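HP0958 (Helicobacter pylori, PDB 3NA7) probably acts in flagellar biogenesis as an export chaperone and post-transcriptional regulator, joining a coiled-coil hairpin to a zinc-ribbon domain. Local coordinates at residues I79-K82 / M83-K87; I48-L51 / E52-L56; Q9-E12 / I13-D17. All blocks are in the same frame, centred on the assembly; numbering follows the deposited sequence.

Interaction 1: I79-K82 / M83-K87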
ATOM      1  N   ILE A  79     -57.338  15.775 -12.178  1.00 57.76           N
ATOM      2  CA  ILE A  79     -58.456  14.987 -11.656  1.00 55.63           C
ATOM      3  C   ILE A  79     -59.454  15.870 -10.927  1.00 54.37           C
ATOM      4  O   ILE A  79     -60.656  15.688 -11.065  1.00 56.07           O
ATOM      5  CB  ILE A  79     -57.994  13.849 -10.707  1.00 53.51           C
ATOM      6  CG1 ILE A  79     -57.221  12.787 -11.485  1.00 55.21           C
ATOM      7  CG2 ILE A  79     -59.205  13.212  -9.991  1.00 55.36           C
ATOM      8  CD1 ILE A  79     -56.452  11.811 -10.614  1.00 55.21           C
ATOM      9  N   GLN A  80     -58.948  16.811 -10.147  1.00 54.45           N
ATOM     10  CA  GLN A  80     -59.774  17.727  -9.372  1.00 56.05           C
ATOM     11  C   GLN A  80     -60.573  18.643 -10.284  1.00 59.99           C
ATOM     12  O   GLN A  80     -61.762  18.889 -10.038  1.00 60.03           O
ATOM     13  CB  GLN A  80     -58.913  18.540  -8.408  1.00 55.85           C
ATOM     14  CG  GLN A  80     -58.326  17.660  -7.312  1.00 56.63           C
ATOM     15  CD  GLN A  80     -57.390  18.369  -6.374  1.00 59.37           C
ATOM     16  OE1 GLN A  80     -57.020  19.527  -6.575  1.00 66.49           O
ATOM     17  NE2 GLN A  80     -56.991  17.668  -5.331  1.00 62.48           N
ATOM     18  N   LYS A  81     -59.929  19.132 -11.342  1.00 63.12           N
ATOM     19  CA  LYS A  81     -60.620  19.968 -12.314  1.00 68.92           C
ATOM     20  C   LYS A  81     -61.803  19.197 -12.890  1.00 70.70           C
ATOM     21  O   LYS A  81     -62.903  19.734 -12.980  1.00 73.98           O
ATOM     22  CB  LYS A  81     -59.667  20.440 -13.420  1.00 70.88           C
ATOM     23  CG  LYS A  81     -60.244  21.530 -14.335  1.00 74.87           C
ATOM     24  CD  LYS A  81     -59.126  22.183 -15.164  1.00 80.41           C
ATOM     25  CE  LYS A  81     -59.661  23.157 -16.203  1.00 86.70           C
ATOM     26  NZ  LYS A  81     -60.631  22.501 -17.127  1.00 86.49           N
ATOM     27  N   LYS A  82     -61.585  17.932 -13.251  1.00 71.43           N
ATOM     28  CA  LYS A  82     -62.655  17.053 -13.749  1.00 72.15           C
ATOM     29  C   LYS A  82     -63.802  16.856 -12.771  1.00 72.32           C
ATOM     30  O   LYS A  82     -64.958  16.720 -13.190  1.00 73.70           O
ATOM     31  CB  LYS A  82     -62.091  15.696 -14.172  1.00 72.32           C
ATOM     32  CG  LYS A  82     -61.723  15.624 -15.649  1.00 75.80           C
ATOM     33  CD  LYS A  82     -60.555  14.671 -15.912  1.00 77.94           C
ATOM     34  CE  LYS A  82     -60.173  14.675 -17.392  1.00 81.01           C
ATOM     35  NZ  LYS A  82     -58.687  14.679 -17.576  1.00 82.75           N
ATOM     36  N   MET A  83     -63.489  16.842 -11.477  1.00 71.53           N
ATOM     37  CA  MET A  83     -64.514  16.700 -10.446  1.00 71.94           C
ATOM     38  C   MET A  83     -65.389  17.948 -10.413  1.00 74.91           C
ATOM     39  O   MET A  83     -66.587  17.855 -10.169  1.00 72.97           O
ATOM     40  CB  MET A  83     -63.920  16.449  -9.046  1.00 70.88           C
ATOM     41  CG  MET A  83     -62.798  15.416  -8.978  1.00 68.61           C
ATOM     42  SD  MET A  83     -62.304  14.754  -7.357  1.00 72.79           S
ATOM     43  CE  MET A  83     -62.465  16.136  -6.238  1.00 62.98           C
ATOM     44  N   SER A  84     -64.790  19.112 -10.653  1.00 78.71           N
ATOM     45  CA  SER A  84     -65.543  20.370 -10.605  1.00 84.47           C
ATOM     46  C   SER A  84     -66.618  20.465 -11.705  1.00 87.34           C
ATOM     47  O   SER A  84     -67.735  20.904 -11.451  1.00 88.08           O
ATOM     48  CB  SER A  84     -64.598  21.575 -10.638  1.00 85.42           C
ATOM     49  OG  SER A  84     -63.976  21.712 -11.897  1.00 86.77           O
ATOM     50  N   GLU A  85     -66.263  20.013 -12.906  1.00 90.94           N
ATOM     51  CA  GLU A  85     -67.115  20.057 -14.098  1.00 96.05           C
ATOM     52  C   GLU A  85     -68.039  18.855 -14.114  1.00 98.28           C
ATOM     53  O   GLU A  85     -69.160  18.911 -14.618  1.00100.59           O
ATOM     54  CB  GLU A  85     -66.236  20.032 -15.354  1.00 96.21           C
ATOM     55  CG  GLU A  85     -65.118  21.072 -15.351  1.00 94.80           C
ATOM     56  CD  GLU A  85     -64.008  20.771 -16.339  1.00 93.23           C
ATOM     57  OE1 GLU A  85     -63.601  19.596 -16.464  1.00 88.76           O
ATOM     58  OE2 GLU A  85     -63.528  21.725 -16.984  1.00 93.98           O
ATOM     59  N   ILE A  86     -67.513  17.767 -13.563  1.00 74.67           N
ATOM     60  CA  ILE A  86     -68.183  16.481 -13.341  1.00 77.86           C
ATOM     61  C   ILE A  86     -68.845  15.787 -14.551  1.00 81.55           C
ATOM     62  O   ILE A  86     -68.130  15.173 -15.351  1.00 82.59           O
ATOM     63  CB  ILE A  86     -69.016  16.421 -12.008  1.00 77.31           C
ATOM     64  CG1 ILE A  86     -69.239  14.952 -11.594  1.00 76.70           C
ATOM     65  CG2 ILE A  86     -70.332  17.215 -12.089  1.00 76.31           C
ATOM     66  CD1 ILE A  86     -68.101  14.000 -11.970  1.00 68.45           C
ATOM     67  N   LYS A  87     -70.178  15.870 -14.651  1.00 84.26           N
ATOM     68  CA  LYS A  87     -70.981  15.128 -15.636  1.00 86.77           C
ATOM     69  C   LYS A  87     -72.310  14.726 -14.997  1.00 87.81           C
ATOM     70  O   LYS A  87     -73.376  15.178 -15.416  1.00 88.55           O
ATOM     71  CB  LYS A  87     -70.258  13.856 -16.099  1.00 86.97           C
ATOM     72  CG  LYS A  87     -70.413  13.508 -17.581  1.00 88.81           C
ATOM     73  CD  LYS A  87     -69.720  12.175 -17.901  1.00 88.47           C
ATOM     74  CE  LYS A  87     -68.227  12.196 -17.554  1.00 88.15           C
ATOM     75  NZ  LYS A  87     -67.621  10.842 -17.684  1.00 88.98           N
TER
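Lys-81 and Glu-85, one helical turn apart, form a salt bridge in which NZ of Lys-81 lies 3.0 Å from OE2 of Glu-85. The ammonium comes from above the carboxylate, 41° out of its plane. The lysine chain runs out nearly extended and bends only at its last torsion (chi4 -57°), which turns NZ back to the acid; the two side chains cross at a slant. The backbone bonds beneath are uneven. N of Met-83 donates to O of Ile-79 at 3.1 Å and more weakly to O of Gln-80, whose other donor is N of Ser-84. O of Lys-81 receives weak bonds from the amides of Ser-84 and Glu-85, and the Ser-84 hydroxyl adds a third: with chi1 at 70°, OG sits between its own N and carbonyl carbon, over the preceding turn. The OG to O distance of 2.5 Å is very short and is best read with caution. N of Ile-86 then donates to O of Lys-82 at 2.8 Å, closing the last turn. The amide of Gln-80 looks elsewhere: its NE2 donates to OE1 of Glu-99 on helix 91-171, while Lys-82 NZ makes a weak bond back to Ser-78 OG. On the apolar side, CG2 of Ile-79 stands 4.3 Å from CG of Met-83, and Met-83 goes on to touch Leu-92 and Leu-95, while Ile-79 rests on Glu-98 and Glu-99. A magnesium ion is bound about 6 Å from the Met-83 side chain. Ile-86 is the first residue to leave helical geometry, with positive phi. This is the C-terminal end of helix 24-85, where the chain enters the loop joining the two long arms of an antiparallel coiled-coil hairpin.

Interaction 2: I48-L51 / E52-L56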
ATOM      1  N   ILE A  48     -13.182  11.582   0.520  1.00 42.39           N
ATOM      2  CA  ILE A  48     -14.030  12.770   0.376  1.00 39.11           C
ATOM      3  C   ILE A  48     -14.575  12.851  -1.066  1.00 41.97           C
ATOM      4  O   ILE A  48     -15.772  13.046  -1.267  1.00 39.75           O
ATOM      5  CB  ILE A  48     -13.283  14.070   0.765  1.00 41.08           C
ATOM      6  CG1 ILE A  48     -13.239  14.200   2.290  1.00 38.08           C
ATOM      7  CG2 ILE A  48     -13.951  15.341   0.143  1.00 37.22           C
ATOM      8  CD1 ILE A  48     -12.144  15.069   2.794  1.00 38.09           C
ATOM      9  N   LEU A  49     -13.690  12.694  -2.045  1.00 42.12           N
ATOM     10  CA  LEU A  49     -14.051  12.775  -3.460  1.00 47.15           C
ATOM     11  C   LEU A  49     -14.981  11.634  -3.885  1.00 48.95           C
ATOM     12  O   LEU A  49     -15.898  11.850  -4.652  1.00 53.21           O
ATOM     13  CB  LEU A  49     -12.802  12.835  -4.353  1.00 46.74           C
ATOM     14  CG  LEU A  49     -11.949  14.121  -4.256  1.00 52.27           C
ATOM     15  CD1 LEU A  49     -10.552  13.944  -4.847  1.00 51.55           C
ATOM     16  CD2 LEU A  49     -12.633  15.339  -4.917  1.00 51.74           C
ATOM     17  N   ASN A  50     -14.743  10.422  -3.393  1.00 50.14           N
ATOM     18  CA  ASN A  50     -15.677   9.329  -3.616  1.00 50.79           C
ATOM     19  C   ASN A  50     -17.073   9.666  -3.065  1.00 48.32           C
ATOM     20  O   ASN A  50     -18.064   9.636  -3.785  1.00 49.42           O
ATOM     21  CB  ASN A  50     -15.150   8.023  -3.022  1.00 51.84           C
ATOM     22  CG  ASN A  50     -16.121   6.870  -3.234  1.00 59.94           C
ATOM     23  OD1 ASN A  50     -16.172   6.275  -4.319  1.00 64.25           O
ATOM     24  ND2 ASN A  50     -16.931   6.581  -2.215  1.00 54.61           N
ATOM     25  N   LEU A  51     -17.149  10.026  -1.793  1.00 45.28           N
ATOM     26  CA  LEU A  51     -18.408  10.481  -1.247  1.00 44.95           C
ATOM     27  C   LEU A  51     -19.065  11.588  -2.083  1.00 44.50           C
ATOM     28  O   LEU A  51     -20.289  11.668  -2.109  1.00 44.35           O
ATOM     29  CB  LEU A  51     -18.261  10.944   0.188  1.00 43.41           C
ATOM     30  CG  LEU A  51     -18.037   9.914   1.274  1.00 46.44           C
ATOM     31  CD1 LEU A  51     -17.441  10.626   2.506  1.00 39.41           C
ATOM     32  CD2 LEU A  51     -19.331   9.187   1.622  1.00 43.50           C
ATOM     33  N   GLU A  52     -18.279  12.422  -2.769  1.00 43.43           N
ATOM     34  CA  GLU A  52     -18.880  13.437  -3.634  1.00 44.68           C
ATOM     35  C   GLU A  52     -19.511  12.828  -4.881  1.00 45.09           C
ATOM     36  O   GLU A  52     -20.564  13.282  -5.297  1.00 45.34           O
ATOM     37  CB  GLU A  52     -17.922  14.577  -4.012  1.00 45.24           C
ATOM     38  CG  GLU A  52     -18.643  15.810  -4.646  1.00 47.51           C
ATOM     39  CD  GLU A  52     -19.559  16.595  -3.668  1.00 47.77           C
ATOM     40  OE1 GLU A  52     -19.481  16.384  -2.445  1.00 48.79           O
ATOM     41  OE2 GLU A  52     -20.361  17.441  -4.124  1.00 50.21           O
ATOM     42  N   GLU A  53     -18.888  11.809  -5.465  1.00 47.72           N
ATOM     43  CA  GLU A  53     -19.524  11.082  -6.576  1.00 53.43           C
ATOM     44  C   GLU A  53     -20.833  10.408  -6.130  1.00 52.65           C
ATOM     45  O   GLU A  53     -21.827  10.435  -6.863  1.00 56.20           O
ATOM     46  CB  GLU A  53     -18.582  10.068  -7.226  1.00 56.36           C
ATOM     47  CG  GLU A  53     -17.397  10.672  -7.992  1.00 65.38           C
ATOM     48  CD  GLU A  53     -17.810  11.724  -9.035  1.00 76.48           C
ATOM     49  OE1 GLU A  53     -18.258  11.336 -10.146  1.00 81.28           O
ATOM     50  OE2 GLU A  53     -17.669  12.945  -8.749  1.00 76.87           O
ATOM     51  N   GLU A  54     -20.855   9.831  -4.931  1.00 48.54           N
ATOM     52  CA  GLU A  54     -22.092   9.217  -4.449  1.00 47.65           C
ATOM     53  C   GLU A  54     -23.185  10.242  -4.190  1.00 46.63           C
ATOM     54  O   GLU A  54     -24.348   9.977  -4.452  1.00 45.37           O
ATOM     55  CB  GLU A  54     -21.856   8.342  -3.229  1.00 44.65           C
ATOM     56  CG  GLU A  54     -21.001   7.163  -3.562  1.00 48.51           C
ATOM     57  CD  GLU A  54     -20.292   6.562  -2.374  1.00 50.59           C
ATOM     58  OE1 GLU A  54     -20.527   6.985  -1.214  1.00 51.21           O
ATOM     59  OE2 GLU A  54     -19.477   5.654  -2.621  1.00 53.23           O
ATOM     60  N   LYS A  55     -22.812  11.416  -3.685  1.00 45.87           N
ATOM     61  CA  LYS A  55     -23.789  12.487  -3.499  1.00 45.81           C
ATOM     62  C   LYS A  55     -24.347  12.987  -4.853  1.00 48.57           C
ATOM     63  O   LYS A  55     -25.527  13.324  -4.971  1.00 48.98           O
ATOM     64  CB  LYS A  55     -23.213  13.644  -2.688  1.00 44.28           C
ATOM     65  CG  LYS A  55     -22.937  13.371  -1.225  1.00 40.32           C
ATOM     66  CD  LYS A  55     -21.916  14.431  -0.665  1.00 43.28           C
ATOM     67  CE  LYS A  55     -22.516  15.859  -0.683  1.00 41.10           C
ATOM     68  NZ  LYS A  55     -21.530  16.917  -0.378  1.00 46.38           N
ATOM     69  N   LEU A  56     -23.510  13.004  -5.877  1.00 50.63           N
ATOM     70  CA  LEU A  56     -23.960  13.391  -7.203  1.00 53.43           C
ATOM     71  C   LEU A  56     -25.012  12.440  -7.783  1.00 54.52           C
ATOM     72  O   LEU A  56     -26.034  12.890  -8.316  1.00 55.29           O
ATOM     73  CB  LEU A  56     -22.777  13.552  -8.161  1.00 56.85           C
ATOM     74  CG  LEU A  56     -22.108  14.929  -8.204  1.00 61.87           C
ATOM     75  CD1 LEU A  56     -20.656  14.865  -8.726  1.00 64.28           C
ATOM     76  CD2 LEU A  56     -22.954  15.898  -9.066  1.00 66.49           C
TER
HETATM   77  O   HOH W   1     -15.739  14.185  -6.844  1.00 41.30           O
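Asn-50 swings its CG to the side opposite its own N (chi1 179°), while Glu-54 keeps CG beside its N and then runs extended; these torsions place amide and carboxylate within bonding distance one turn apart. ND2 of Asn-50 donates to OE2 of Glu-54 at 2.7 Å, with a bent N-H...O angle of 140°. The two flat groups stand almost perpendicular, 89° between planes, and the amide nitrogen meets OE2 from well above the carboxylate. Beneath this bridge, N of Glu-54 donates to O of Asn-50 at 3.0 Å, so the same residue pair is tied through both backbone and side chains. CD2 of Leu-51 flanks the acid, 3.8 Å from OE1 of Glu-54. On another side of the turn, a water donates both to O of Leu-49 and to OE2 of Glu-53, 3.0 Å from the latter. Lys-55 lays its CG 3.3 Å from O of Leu-51, then bends at chi3, and its NZ reaches the syn side of the Glu-52 carboxylate. Both ends of that salt bridge also meet Gln-127, which accepts from Lys-55 NZ and donates to Glu-52 OE1. Across the hairpin, Lys-123 of helix 91-171 pairs with Glu-54 OE1. Next to these polar links, Ile-48 packs on Leu-130 and Met-134, and Leu-51 on Lys-126 and Leu-130, placing this part of helix 24-85 against the opposing coiled-coil arm.

Interaction 3: Q9-E12 / I13-D17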
ATOM      1  N   GLN A   9      39.025 -12.006   2.730  1.00 64.06           N
ATOM      2  CA  GLN A   9      38.814 -10.718   2.066  1.00 60.70           C
ATOM      3  C   GLN A   9      37.384 -10.496   1.619  1.00 57.36           C
ATOM      4  O   GLN A   9      36.870  -9.407   1.770  1.00 56.55           O
ATOM      5  CB  GLN A   9      39.768 -10.547   0.890  1.00 60.23           C
ATOM      6  CG  GLN A   9      41.052  -9.837   1.273  1.00 61.95           C
ATOM      7  CD  GLN A   9      42.061  -9.832   0.140  1.00 62.22           C
ATOM      8  OE1 GLN A   9      42.425 -10.885  -0.388  1.00 65.91           O
ATOM      9  NE2 GLN A   9      42.534  -8.646  -0.224  1.00 61.61           N
ATOM     10  N   LEU A  10      36.760 -11.540   1.083  1.00 57.89           N
ATOM     11  CA  LEU A  10      35.368 -11.519   0.638  1.00 56.34           C
ATOM     12  C   LEU A  10      34.386 -11.495   1.796  1.00 58.07           C
ATOM     13  O   LEU A  10      33.303 -10.901   1.676  1.00 58.03           O
ATOM     14  CB  LEU A  10      35.055 -12.738  -0.238  1.00 57.16           C
ATOM     15  CG  LEU A  10      35.799 -12.834  -1.572  1.00 54.73           C
ATOM     16  CD1 LEU A  10      35.134 -13.847  -2.505  1.00 58.76           C
ATOM     17  CD2 LEU A  10      35.853 -11.481  -2.231  1.00 52.52           C
ATOM     18  N   ILE A  11      34.738 -12.153   2.903  1.00 59.81           N
ATOM     19  CA  ILE A  11      33.905 -12.085   4.110  1.00 59.84           C
ATOM     20  C   ILE A  11      33.856 -10.652   4.624  1.00 58.85           C
ATOM     21  O   ILE A  11      32.770 -10.142   4.866  1.00 58.68           O
ATOM     22  CB  ILE A  11      34.305 -13.113   5.216  1.00 63.41           C
ATOM     23  CG1 ILE A  11      33.955 -14.535   4.764  1.00 63.90           C
ATOM     24  CG2 ILE A  11      33.563 -12.805   6.558  1.00 61.82           C
ATOM     25  CD1 ILE A  11      34.766 -15.651   5.439  1.00 70.81           C
ATOM     26  N   GLU A  12      35.003  -9.984   4.756  1.00 58.66           N
ATOM     27  CA  GLU A  12      34.983  -8.562   5.140  1.00 60.71           C
ATOM     28  C   GLU A  12      34.129  -7.730   4.182  1.00 60.12           C
ATOM     29  O   GLU A  12      33.320  -6.936   4.631  1.00 61.35           O
ATOM     30  CB  GLU A  12      36.376  -7.931   5.215  1.00 60.44           C
ATOM     31  CG  GLU A  12      37.426  -8.712   5.993  1.00 71.29           C
ATOM     32  CD  GLU A  12      38.586  -7.836   6.451  1.00 74.50           C
ATOM     33  OE1 GLU A  12      38.450  -7.175   7.509  1.00 83.34           O
ATOM     34  OE2 GLU A  12      39.630  -7.823   5.765  1.00 77.92           O
ATOM     35  N   ILE A  13      34.305  -7.903   2.870  1.00 59.21           N
ATOM     36  CA  ILE A  13      33.547  -7.087   1.926  1.00 57.95           C
ATOM     37  C   ILE A  13      32.042  -7.363   2.026  1.00 59.24           C
ATOM     38  O   ILE A  13      31.251  -6.431   2.014  1.00 57.36           O
ATOM     39  CB  ILE A  13      34.034  -7.245   0.460  1.00 57.59           C
ATOM     40  CG1 ILE A  13      35.473  -6.739   0.316  1.00 51.79           C
ATOM     41  CG2 ILE A  13      33.107  -6.472  -0.518  1.00 54.34           C
ATOM     42  CD1 ILE A  13      36.249  -7.439  -0.781  1.00 56.17           C
ATOM     43  N   SER A  14      31.670  -8.640   2.122  1.00 62.50           N
ATOM     44  CA  SER A  14      30.271  -9.058   2.130  1.00 64.21           C
ATOM     45  C   SER A  14      29.555  -8.550   3.370  1.00 64.31           C
ATOM     46  O   SER A  14      28.347  -8.305   3.330  1.00 63.91           O
ATOM     47  CB  SER A  14      30.142 -10.580   2.056  1.00 67.66           C
ATOM     48  OG  SER A  14      30.399 -11.178   3.324  1.00 72.81           O
ATOM     49  N   HIS A  15      30.294  -8.386   4.462  1.00 63.93           N
ATOM     50  CA  HIS A  15      29.715  -7.781   5.660  1.00 65.76           C
ATOM     51  C   HIS A  15      29.411  -6.296   5.500  1.00 62.01           C
ATOM     52  O   HIS A  15      28.417  -5.803   6.051  1.00 61.53           O
ATOM     53  CB  HIS A  15      30.551  -8.069   6.922  1.00 68.65           C
ATOM     54  CG  HIS A  15      30.292  -9.424   7.504  1.00 74.84           C
ATOM     55  ND1 HIS A  15      31.303 -10.309   7.819  1.00 79.84           N
ATOM     56  CD2 HIS A  15      29.130 -10.060   7.788  1.00 76.95           C
ATOM     57  CE1 HIS A  15      30.772 -11.430   8.274  1.00 83.26           C
ATOM     58  NE2 HIS A  15      29.456 -11.303   8.272  1.00 83.59           N
ATOM     59  N   LEU A  16      30.262  -5.586   4.763  1.00 58.89           N
ATOM     60  CA  LEU A  16      30.016  -4.167   4.477  1.00 56.77           C
ATOM     61  C   LEU A  16      28.854  -3.996   3.495  1.00 55.30           C
ATOM     62  O   LEU A  16      28.089  -3.046   3.602  1.00 55.80           O
ATOM     63  CB  LEU A  16      31.267  -3.480   3.934  1.00 56.22           C
ATOM     64  CG  LEU A  16      32.502  -3.382   4.838  1.00 58.01           C
ATOM     65  CD1 LEU A  16      33.608  -2.697   4.082  1.00 57.50           C
ATOM     66  CD2 LEU A  16      32.224  -2.625   6.118  1.00 55.82           C
ATOM     67  N   ASP A  17      28.710  -4.915   2.544  1.00 53.84           N
ATOM     68  CA  ASP A  17      27.535  -4.911   1.677  1.00 52.78           C
ATOM     69  C   ASP A  17      26.241  -5.101   2.480  1.00 53.77           C
ATOM     70  O   ASP A  17      25.266  -4.399   2.241  1.00 50.21           O
ATOM     71  CB  ASP A  17      27.646  -5.958   0.572  1.00 51.81           C
ATOM     72  CG  ASP A  17      28.500  -5.486  -0.606  1.00 54.90           C
ATOM     73  OD1 ASP A  17      28.510  -4.275  -0.928  1.00 55.91           O
ATOM     74  OD2 ASP A  17      29.174  -6.339  -1.221  1.00 58.26           O
TER
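Ile-11 and His-15 lie side by side on one face of helix 4-22, at the end of the molecule where the coiled-coil hairpin meets the zinc-ribbon domain. The branch of Ile-11 that makes this contact is CG2: chi1 of -70° puts CG1 beside the backbone nitrogen and leaves CG2 opposite that nitrogen, pointing outward on the His-15 side, 3.6 Å from CE1 of His-15. The imidazole, with its own CG beside the backbone nitrogen (chi1 -81°), points the same way as the isoleucine and lies obliquely to O of Ile-11. Ile-13 uses its other branch: CG1 and CD1 fold back over the preceding turn, each 3.3 Å from O of Gln-9, while CD1 also approaches CD2 of Leu-10 at 4.3 Å. This apolar pair is buried. Leu-10 packs on Ile-177 and Tyr-181 of helix 175-188 and on Ile-193 of strand 193-195, and Ile-13 also touches Tyr-181. Three residues after Ile-13, Leu-16 has its CG 3.7 Å from O of Glu-12 and packs on Ile-162, Lys-165 and Leu-169 of helix 91-171. Helix 4-22 thus contacts both helix 91-171, one arm of the hairpin, and helix 175-188. Ser-14 is buried, and its rotamer (chi1 78°) turns the hydroxyl back along the helix instead of out from it. OG of Ser-14 donates to O of Ile-11 at 3.0 Å, and N of His-15 donates to that same oxygen at 3.1 Å; both donors arrive from one face of the Ile-11 carbonyl plane.

Overall arrangement
The three contacts mark successive points along an elongated molecule. In chain order, interaction 3 comes first, on helix 4-22, followed by interactions 2 and 1, both on helix 24-85. Interactions 1 and 3 have centres 102 Å apart, on opposite sides of the chain's centre: interaction 1 sits where helix 24-85 ends at the hairpin tip, and interaction 3 near helix 175-188 and strand 193-195. Interaction 2 lies between them, its centre 46 Å from that of interaction 1 and 56 Å from that of interaction 3. None touches another, but helix 91-171 borders all three. The magnesium ion lies by interaction 1, whereas the zinc held by Cys-201, Cys-204, Cys-225 and Cys-228 belongs to the ribbon at the interaction 3 end.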